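Local coordinates for BH2602 protein (Bacillus halodurans, PDB 3NWZ) that binds coenzyme A and, judging by its hotdog-fold thioesterase family, probably hydrolyses acyl-CoA thioesters, at residues A[137-142]-A[158-163]. Sequence-based numbering, arbitrary orientation.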
# COMPACT_ATOMS: atom_id res chain seq x y z
N LYS A 137 16.10 -13.59 -2.93
CA LYS A 137 15.96 -14.95 -2.43
C LYS A 137 15.26 -14.85 -1.09
O LYS A 137 14.92 -15.84 -0.46
CB LYS A 137 17.32 -15.62 -2.27
CG LYS A 137 17.87 -16.21 -3.56
CD LYS A 137 18.81 -17.37 -3.26
CE LYS A 137 18.06 -18.65 -2.92
NZ LYS A 137 17.54 -19.35 -4.14
N GLN A 138 15.04 -13.60 -0.69
CA GLN A 138 14.39 -13.24 0.57
C GLN A 138 12.87 -13.02 0.36
O GLN A 138 12.01 -13.67 0.97
CB GLN A 138 15.05 -11.95 1.06
CG GLN A 138 14.93 -10.81 0.03
CD GLN A 138 16.24 -10.14 -0.33
OE1 GLN A 138 17.19 -10.76 -0.83
NE2 GLN A 138 16.30 -8.84 -0.08
N ARG A 139 12.56 -12.08 -0.52
CA ARG A 139 11.19 -11.72 -0.82
C ARG A 139 11.11 -11.41 -2.30
O ARG A 139 12.12 -11.05 -2.92
CB ARG A 139 10.80 -10.48 -0.02
CG ARG A 139 11.18 -9.16 -0.68
CD ARG A 139 10.64 -8.00 0.14
NE ARG A 139 10.50 -6.75 -0.61
CZ ARG A 139 11.45 -5.83 -0.73
NH1 ARG A 139 12.63 -6.01 -0.16
NH2 ARG A 139 11.20 -4.72 -1.41
N ILE A 140 9.91 -11.55 -2.85
CA ILE A 140 9.70 -11.27 -4.27
C ILE A 140 8.66 -10.19 -4.42
O ILE A 140 7.53 -10.35 -4.01
CB ILE A 140 9.23 -12.52 -5.06
CG1 ILE A 140 10.39 -13.50 -5.23
CG2 ILE A 140 8.73 -12.11 -6.43
CD1 ILE A 140 9.99 -14.78 -5.91
N VAL A 141 9.09 -9.08 -5.02
CA VAL A 141 8.23 -7.94 -5.26
C VAL A 141 7.66 -8.09 -6.66
O VAL A 141 8.40 -8.30 -7.62
CB VAL A 141 9.05 -6.65 -5.15
CG1 VAL A 141 8.18 -5.44 -5.48
CG2 VAL A 141 9.63 -6.55 -3.73
N VAL A 142 6.33 -8.00 -6.75
CA VAL A 142 5.62 -8.15 -8.00
C VAL A 142 4.64 -7.00 -8.13
O VAL A 142 4.37 -6.30 -7.16
CB VAL A 142 4.85 -9.51 -8.05
CG1 VAL A 142 4.01 -9.67 -6.79
CG2 VAL A 142 3.95 -9.58 -9.28
N THR A 158 0.52 -3.33 -5.95
CA THR A 158 1.79 -4.05 -5.82
C THR A 158 1.67 -5.06 -4.68
O THR A 158 0.79 -4.97 -3.82
CB THR A 158 2.99 -3.08 -5.53
OG1 THR A 158 2.77 -2.38 -4.30
CG2 THR A 158 3.13 -2.01 -6.67
N GLY A 159 2.56 -6.05 -4.68
CA GLY A 159 2.54 -7.06 -3.64
C GLY A 159 3.90 -7.69 -3.39
O GLY A 159 4.59 -8.10 -4.32
N SER A 160 4.30 -7.74 -2.13
CA SER A 160 5.58 -8.36 -1.76
C SER A 160 5.27 -9.75 -1.21
O SER A 160 4.34 -9.91 -0.42
CB SER A 160 6.30 -7.51 -0.72
OG SER A 160 7.50 -8.14 -0.30
N PHE A 161 6.05 -10.75 -1.63
CA PHE A 161 5.85 -12.14 -1.21
C PHE A 161 7.04 -12.74 -0.50
O PHE A 161 8.19 -12.56 -0.91
CB PHE A 161 5.51 -13.02 -2.41
CG PHE A 161 4.17 -12.72 -3.02
CD1 PHE A 161 3.21 -13.71 -3.11
CD2 PHE A 161 3.88 -11.45 -3.50
CE1 PHE A 161 1.97 -13.44 -3.67
CE2 PHE A 161 2.63 -11.17 -4.06
CZ PHE A 161 1.68 -12.15 -4.15
N PHE A 162 6.76 -13.48 0.56
CA PHE A 162 7.81 -14.12 1.33
C PHE A 162 8.07 -15.52 0.80
O PHE A 162 7.14 -16.32 0.61
CB PHE A 162 7.42 -14.18 2.81
CG PHE A 162 8.59 -14.25 3.72
CD1 PHE A 162 9.29 -13.09 4.05
CD2 PHE A 162 9.06 -15.47 4.19
CE1 PHE A 162 10.45 -13.16 4.82
CE2 PHE A 162 10.21 -15.55 4.96
CZ PHE A 162 10.91 -14.40 5.28
N VAL A 163 9.35 -15.79 0.56
CA VAL A 163 9.82 -17.06 0.04
C VAL A 163 10.01 -18.12 1.12
O VAL A 163 10.54 -17.84 2.20
CB VAL A 163 11.17 -16.88 -0.69
CG1 VAL A 163 11.64 -18.20 -1.27
CG2 VAL A 163 11.03 -15.82 -1.76
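V142 sets its CG1 methyl against the CE2 side of the F161 ring, 3.4 Å from CE2 itself, approaching the ring at a slant. With chi1 at 51°, CG1 of V142 sits between its own backbone N and carbonyl carbon, and this brings the methyl to both the F161 ring and the carbonyl of G159. G159, paired with V142, has no side chain, and the F161 ring takes the place beside it on that face, its edge toward G159 O, which lies in the ring plane. I140 CG1 meets V163 CG2 at 4.2 Å. From helix 83-100, the long helix that the sheet of a hotdog fold wraps around, M94 packs on V142 and F161, and V98 on I140 and F161.

Beneath the side chains, strands 139-147 and 153-163 run antiparallel as a hairpin. I140 and F161 exchange two backbone bonds, I140 N to F161 O and F161 N to I140 O, both 2.8 Å. V142 and G159 form the next such pair, with V142 N to G159 O at 3.0 Å. At the K137 end V163 N gives a weak, though nearly straight, bond to Q138 O (3.4 Å).

On the other face stand R139, V141, S160 and F162. The R139 chain, extended from CG to NE, passes beside S160, whose OG lies 3.2 Å from R139 CD and at the edge of the guanidinium, in its plane. The far end of R139 is engaged by other copies of the protein: NH2 forms a salt bridge with E112 of the third subunit and a hydrogen bond to Y117 O of the second.

K137, Q138 and R139 belong to a CoA site seen in this protein, though no CoA is bound to this chain. One face, with I140, V142 and F161, is apolar and packs on the helix; the other, mixed, meets neighbouring subunits, and there E112 of the third subunit probably offsets part of the charge of R139.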